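Local coordinates for protein transcription anti-terminator antagonist UpxZ (Bacteroides uniformis ATCC 8492, PDB 4EPZ) that probably regulates capsular polysaccharide synthesis by antagonising transcription anti-termination, at residues C35-F49 against G69-K83. Residues are numbered along the deposited sequence; the frame is centred on the assembly and turned at random. Where two conformers were deposited one is given.
Sequences CRLNKEVLTRSDSLF and GYNATIYDNGDKERK
Asp-46 OD1 takes two donors from the facing segment: the hydroxyl OH of Tyr-70 at 2.6 Å, on the anti lone pair of that oxygen, and NZ of Lys-83 at 3.0 Å, which arrives from above the carboxylate plane as a salt bridge. In this all-helical member of the UpxZ family, helix 32-49 thus packs on the end of helix 56-72, the following loop and the start of helix 80-92. At the other end, Asn-38 holds the turn where helix 56-72 stops. Asn-38 OD1 accepts from the backbone N of Ile-74 (3.0 Å) and from a water that also donates to Ala-72 O, while its ND2 is bonded to Phe-34 O. The backbone O of Asn-38 receives Thr-73 OG1 at 2.7 Å and the helical Leu-42 N from opposite faces of its plane; Thr-73, with OG1 anti to its own nitrogen (chi1 -174°), suits the place by pairing this donor with a methyl that meets Leu-42.

The ring of Tyr-70, carrying the hydroxyl bonded to Asp-46, is a knob in a hole formed by Leu-42, Ser-45, Asp-46 and Phe-49. Ser-45 CB lies over one face of the Tyr-70 ring, offset toward the rim, a CH-pi contact 3.8 Å from its centroid, while Leu-42 CD1 meets the edge. Replacing Tyr-70 with a phenylalanine would probably leave Asp-46 OD1 with Lys-83 as its sole partner across this contact. Gly-69 suits close helix packing, because a CB there would clash with Ser-45 OG. Tyr-75 lies along helix 32-49, its edge toward Lys-39 N and Cys-35 O, while Leu-42 CD2 meets its CB. Lys-83 sets CB and CG against the Phe-49 ring, CG over one face, a CH-pi contact 4.0 Å from its centroid, before the extended chain runs on to Asp-46.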
loop_
_atom_site.group_PDB
_atom_site.type_symbol
_atom_site.label_atom_id
_atom_site.label_comp_id
_atom_site.label_asym_id
_atom_site.label_seq_id
_atom_site.Cartn_x
_atom_site.Cartn_y
_atom_site.Cartn_z
ATOM N N CYS A 35 20.346 -2.719 -4.031
ATOM C CA CYS A 35 20.502 -1.840 -2.873
ATOM C C CYS A 35 20.093 -0.403 -3.234
ATOM O O CYS A 35 19.371 0.202 -2.458
ATOM C CB CYS A 35 21.921 -1.905 -2.327
ATOM S SG CYS A 35 22.350 -3.519 -1.626
ATOM N N ARG A 36 20.499 0.101 -4.425
ATOM C CA ARG A 36 20.191 1.444 -4.950
ATOM C C ARG A 36 18.658 1.672 -5.029
ATOM O O ARG A 36 18.174 2.696 -4.538
ATOM C CB ARG A 36 20.840 1.623 -6.338
ATOM C CG ARG A 36 21.110 3.067 -6.777
ATOM C CD ARG A 36 20.155 3.584 -7.854
ATOM N NE ARG A 36 19.913 2.625 -8.937
ATOM C CZ ARG A 36 18.703 2.270 -9.366
ATOM N NH1 ARG A 36 17.615 2.803 -8.824
ATOM N NH2 ARG A 36 18.575 1.385 -10.345
ATOM N N LEU A 37 17.915 0.706 -5.627
ATOM C CA LEU A 37 16.464 0.727 -5.766
ATOM C C LEU A 37 15.768 0.647 -4.396
ATOM O O LEU A 37 14.793 1.370 -4.165
ATOM C CB LEU A 37 15.979 -0.414 -6.670
ATOM C CG LEU A 37 14.495 -0.349 -7.101
ATOM C CD1 LEU A 37 14.195 0.921 -7.901
ATOM C CD2 LEU A 37 14.115 -1.557 -7.947
ATOM N N ASN A 38 16.256 -0.240 -3.501
ATOM C CA ASN A 38 15.674 -0.333 -2.166
ATOM C C ASN A 38 15.928 0.942 -1.403
ATOM O O ASN A 38 15.045 1.378 -0.658
ATOM C CB ASN A 38 16.225 -1.523 -1.383
ATOM C CG ASN A 38 15.466 -2.763 -1.672
ATOM O OD1 ASN A 38 14.427 -3.030 -1.072
ATOM N ND2 ASN A 38 15.947 -3.521 -2.634
ATOM N N LYS A 39 17.131 1.550 -1.604
ATOM C CA LYS A 39 17.536 2.789 -0.939
ATOM C C LYS A 39 16.697 3.951 -1.456
ATOM O O LYS A 39 16.245 4.772 -0.672
ATOM C CB LYS A 39 19.051 3.061 -1.141
ATOM C CG LYS A 39 19.599 4.335 -0.477
ATOM C CD LYS A 39 19.469 4.350 1.050
ATOM C CE LYS A 39 20.242 5.483 1.687
ATOM N NZ LYS A 39 21.709 5.231 1.697
ATOM N N GLU A 40 16.518 4.025 -2.773
ATOM C CA GLU A 40 15.748 5.110 -3.373
ATOM C C GLU A 40 14.292 5.087 -2.897
ATOM O O GLU A 40 13.728 6.151 -2.626
ATOM C CB GLU A 40 15.786 5.068 -4.884
ATOM C CG GLU A 40 15.236 6.369 -5.448
ATOM C CD GLU A 40 15.305 6.570 -6.942
ATOM O OE1 GLU A 40 16.061 5.836 -7.621
ATOM O OE2 GLU A 40 14.574 7.459 -7.434
ATOM N N VAL A 41 13.685 3.888 -2.802
ATOM C CA VAL A 41 12.303 3.781 -2.296
ATOM C C VAL A 41 12.267 4.269 -0.826
ATOM O O VAL A 41 11.378 5.046 -0.473
ATOM C CB VAL A 41 11.686 2.367 -2.478
ATOM C CG1 VAL A 41 10.386 2.206 -1.685
ATOM C CG2 VAL A 41 11.444 2.062 -3.963
ATOM N N LEU A 42 13.283 3.907 0.001
ATOM C CA LEU A 42 13.312 4.379 1.392
ATOM C C LEU A 42 13.472 5.899 1.436
ATOM O O LEU A 42 12.718 6.577 2.149
ATOM C CB LEU A 42 14.442 3.708 2.185
ATOM C CG LEU A 42 14.562 4.168 3.629
ATOM C CD1 LEU A 42 13.382 3.715 4.482
ATOM C CD2 LEU A 42 15.870 3.721 4.216
ATOM N N THR A 43 14.417 6.431 0.647
ATOM C CA THR A 43 14.709 7.867 0.587
ATOM C C THR A 43 13.460 8.652 0.208
ATOM O O THR A 43 13.150 9.638 0.878
ATOM C CB THR A 43 15.868 8.140 -0.366
ATOM O OG1 THR A 43 17.005 7.412 0.126
ATOM C CG2 THR A 43 16.207 9.633 -0.478
ATOM N N ARG A 44 12.765 8.218 -0.851
ATOM C CA ARG A 44 11.529 8.868 -1.325
ATOM C C ARG A 44 10.408 8.798 -0.274
ATOM O O ARG A 44 9.698 9.782 -0.070
ATOM C CB ARG A 44 11.066 8.251 -2.637
ATOM C CG ARG A 44 11.946 8.667 -3.834
ATOM C CD ARG A 44 11.446 7.963 -5.070
ATOM N NE ARG A 44 12.108 8.423 -6.297
ATOM C CZ ARG A 44 11.586 9.294 -7.161
ATOM N NH1 ARG A 44 10.409 9.856 -6.922
ATOM N NH2 ARG A 44 12.237 9.605 -8.275
ATOM N N SER A 45 10.262 7.657 0.390
ATOM C CA SER A 45 9.262 7.490 1.450
ATOM C C SER A 45 9.577 8.444 2.604
ATOM O O SER A 45 8.691 9.192 3.024
ATOM C CB SER A 45 9.224 6.041 1.930
ATOM O OG SER A 45 8.883 5.179 0.859
ATOM N N ASP A 46 10.852 8.487 3.045
ATOM C CA ASP A 46 11.267 9.383 4.122
ATOM C C ASP A 46 11.021 10.844 3.751
ATOM O O ASP A 46 10.519 11.597 4.582
ATOM C CB ASP A 46 12.734 9.145 4.491
ATOM C CG ASP A 46 12.948 7.915 5.361
ATOM O OD1 ASP A 46 11.944 7.404 5.940
ATOM O OD2 ASP A 46 14.116 7.490 5.506
ATOM N N SER A 47 11.323 11.249 2.502
ATOM C CA SER A 47 11.127 12.632 2.079
ATOM C C SER A 47 9.632 13.027 2.104
ATOM O O SER A 47 9.292 14.130 2.528
ATOM C CB SER A 47 11.714 12.846 0.686
ATOM O OG SER A 47 11.495 14.172 0.240
ATOM N N LEU A 48 8.746 12.127 1.666
ATOM C CA LEU A 48 7.320 12.404 1.599
ATOM C C LEU A 48 6.581 12.270 2.938
ATOM O O LEU A 48 5.504 12.838 3.114
ATOM C CB LEU A 48 6.684 11.450 0.583
ATOM C CG LEU A 48 6.796 11.858 -0.897
ATOM C CD1 LEU A 48 6.276 10.745 -1.808
ATOM C CD2 LEU A 48 5.969 13.144 -1.203
ATOM N N PHE A 49 7.161 11.512 3.878
ATOM C CA PHE A 49 6.524 11.215 5.162
ATOM C C PHE A 49 6.041 12.460 5.948
ATOM O O PHE A 49 4.939 12.408 6.496
ATOM C CB PHE A 49 7.480 10.397 6.030
ATOM C CG PHE A 49 6.871 10.034 7.369
ATOM C CD1 PHE A 49 5.858 9.083 7.456
ATOM C CD2 PHE A 49 7.311 10.652 8.539
ATOM C CE1 PHE A 49 5.309 8.738 8.701
ATOM C CE2 PHE A 49 6.768 10.303 9.788
ATOM C CZ PHE A 49 5.752 9.370 9.855
ATOM N N GLY A 69 5.657 2.204 -0.103
ATOM C CA GLY A 69 7.088 2.494 -0.048
ATOM C C GLY A 69 7.761 1.804 1.118
ATOM O O GLY A 69 8.722 1.049 0.933
ATOM N N TYR A 70 7.227 2.026 2.335
ATOM C CA TYR A 70 7.806 1.405 3.533
ATOM C C TYR A 70 7.613 -0.132 3.537
ATOM O O TYR A 70 8.448 -0.843 4.103
ATOM C CB TYR A 70 7.262 2.042 4.813
ATOM C CG TYR A 70 7.816 3.427 5.099
ATOM C CD1 TYR A 70 9.188 3.650 5.183
ATOM C CD2 TYR A 70 6.966 4.508 5.318
ATOM C CE1 TYR A 70 9.707 4.930 5.427
ATOM C CE2 TYR A 70 7.472 5.788 5.579
ATOM C CZ TYR A 70 8.839 5.990 5.636
ATOM O OH TYR A 70 9.329 7.244 5.895
ATOM N N ASN A 71 6.583 -0.659 2.855
ATOM C CA ASN A 71 6.463 -2.113 2.767
ATOM C C ASN A 71 7.397 -2.673 1.717
ATOM O O ASN A 71 7.864 -3.792 1.884
ATOM C CB ASN A 71 5.040 -2.563 2.456
ATOM C CG ASN A 71 4.256 -2.730 3.730
ATOM O OD1 ASN A 71 4.491 -3.670 4.520
ATOM N ND2 ASN A 71 3.457 -1.727 4.052
ATOM N N ALA A 72 7.651 -1.922 0.632
ATOM C CA ALA A 72 8.498 -2.387 -0.477
ATOM C C ALA A 72 9.989 -2.463 -0.096
ATOM O O ALA A 72 10.670 -3.424 -0.463
ATOM C CB ALA A 72 8.342 -1.476 -1.683
ATOM N N THR A 73 10.504 -1.426 0.562
ATOM C CA THR A 73 11.946 -1.360 0.858
ATOM C C THR A 73 12.354 -2.360 1.944
ATOM O O THR A 73 11.652 -2.496 2.950
ATOM C CB THR A 73 12.402 0.079 1.204
ATOM O OG1 THR A 73 13.837 0.066 1.331
ATOM C CG2 THR A 73 11.754 0.638 2.499
ATOM N N ILE A 74 13.550 -2.986 1.770
ATOM C CA ILE A 74 14.105 -3.927 2.759
ATOM C C ILE A 74 14.654 -3.174 3.960
ATOM O O ILE A 74 14.851 -3.762 5.029
ATOM C CB ILE A 74 15.230 -4.818 2.150
ATOM C CG1 ILE A 74 16.362 -3.945 1.538
ATOM C CG2 ILE A 74 14.638 -5.808 1.157
ATOM C CD1 ILE A 74 17.733 -4.608 1.297
ATOM N N TYR A 75 14.984 -1.891 3.753
ATOM C CA TYR A 75 15.629 -1.089 4.793
ATOM C C TYR A 75 14.641 -0.644 5.862
ATOM O O TYR A 75 13.489 -0.311 5.572
ATOM C CB TYR A 75 16.343 0.090 4.150
ATOM C CG TYR A 75 17.478 -0.362 3.253
ATOM C CD1 TYR A 75 18.485 -1.204 3.735
ATOM C CD2 TYR A 75 17.552 0.051 1.929
ATOM C CE1 TYR A 75 19.517 -1.646 2.902
ATOM C CE2 TYR A 75 18.601 -0.351 1.102
ATOM C CZ TYR A 75 19.589 -1.186 1.598
ATOM O OH TYR A 75 20.611 -1.588 0.779
ATOM N N ASP A 76 15.098 -0.691 7.112
ATOM C CA ASP A 76 14.305 -0.361 8.307
ATOM C C ASP A 76 15.268 0.187 9.308
ATOM O O ASP A 76 16.144 -0.557 9.753
ATOM C CB ASP A 76 13.572 -1.608 8.850
ATOM C CG ASP A 76 12.639 -1.395 10.062
ATOM O OD1 ASP A 76 12.689 -0.304 10.677
ATOM O OD2 ASP A 76 11.882 -2.325 10.395
ATOM N N ASN A 77 15.155 1.490 9.620
ATOM C CA ASN A 77 16.040 2.159 10.592
ATOM C C ASN A 77 15.557 1.985 12.050
ATOM O O ASN A 77 16.030 2.706 12.934
ATOM C CB ASN A 77 16.117 3.653 10.243
ATOM C CG ASN A 77 14.868 4.445 10.599
ATOM O OD1 ASN A 77 13.782 3.891 10.822
ATOM N ND2 ASN A 77 15.001 5.755 10.687
ATOM N N GLY A 78 14.619 1.072 12.285
ATOM C CA GLY A 78 14.056 0.832 13.612
ATOM C C GLY A 78 12.838 1.670 13.975
ATOM O O GLY A 78 12.243 1.469 15.040
ATOM N N ASP A 79 12.455 2.603 13.085
ATOM C CA ASP A 79 11.328 3.524 13.271
ATOM C C ASP A 79 10.247 3.307 12.208
ATOM O O ASP A 79 9.215 3.991 12.219
ATOM C CB ASP A 79 11.841 4.972 13.202
ATOM C CG ASP A 79 10.971 5.998 13.908
ATOM O OD1 ASP A 79 10.433 5.675 15.013
ATOM O OD2 ASP A 79 10.848 7.134 13.383
ATOM N N LYS A 80 10.491 2.384 11.256
ATOM C CA LYS A 80 9.546 2.169 10.154
ATOM C C LYS A 80 8.165 1.692 10.653
ATOM O O LYS A 80 7.129 2.178 10.155
ATOM C CB LYS A 80 10.133 1.164 9.156
ATOM C CG LYS A 80 9.426 1.208 7.809
ATOM C CD LYS A 80 10.276 0.561 6.710
ATOM C CE LYS A 80 10.212 -0.940 6.758
ATOM N NZ LYS A 80 10.911 -1.554 5.583
ATOM N N GLU A 81 8.135 0.772 11.643
ATOM C CA GLU A 81 6.843 0.288 12.170
ATOM C C GLU A 81 6.049 1.441 12.798
ATOM O O GLU A 81 4.842 1.568 12.553
ATOM C CB GLU A 81 7.033 -0.853 13.172
ATOM C CG GLU A 81 7.559 -2.125 12.511
ATOM C CD GLU A 81 6.755 -2.663 11.341
ATOM O OE1 GLU A 81 5.511 -2.747 11.457
ATOM O OE2 GLU A 81 7.368 -2.952 10.287
ATOM N N ARG A 82 6.726 2.297 13.584
ATOM C CA ARG A 82 6.051 3.462 14.171
ATOM C C ARG A 82 5.500 4.366 13.031
ATOM O O ARG A 82 4.350 4.810 13.094
ATOM C CB ARG A 82 7.028 4.255 15.042
ATOM C CG ARG A 82 6.356 5.455 15.749
ATOM C CD ARG A 82 7.362 6.404 16.394
ATOM N NE ARG A 82 8.201 7.069 15.393
ATOM C CZ ARG A 82 7.827 8.094 14.633
ATOM N NH1 ARG A 82 6.627 8.645 14.788
ATOM N NH2 ARG A 82 8.660 8.595 13.727
ATOM N N LYS A 83 6.330 4.661 11.997
ATOM C CA LYS A 83 5.890 5.501 10.866
ATOM C C LYS A 83 4.683 4.872 10.122
ATOM O O LYS A 83 3.773 5.601 9.713
ATOM C CB LYS A 83 7.036 5.769 9.875
ATOM C CG LYS A 83 8.175 6.627 10.434
ATOM C CD LYS A 83 9.199 6.834 9.297
ATOM C CE LYS A 83 10.441 7.561 9.733
ATOM N NZ LYS A 83 11.585 7.194 8.862
HETATM O O HOH W 1 12.893 -5.315 -1.640
#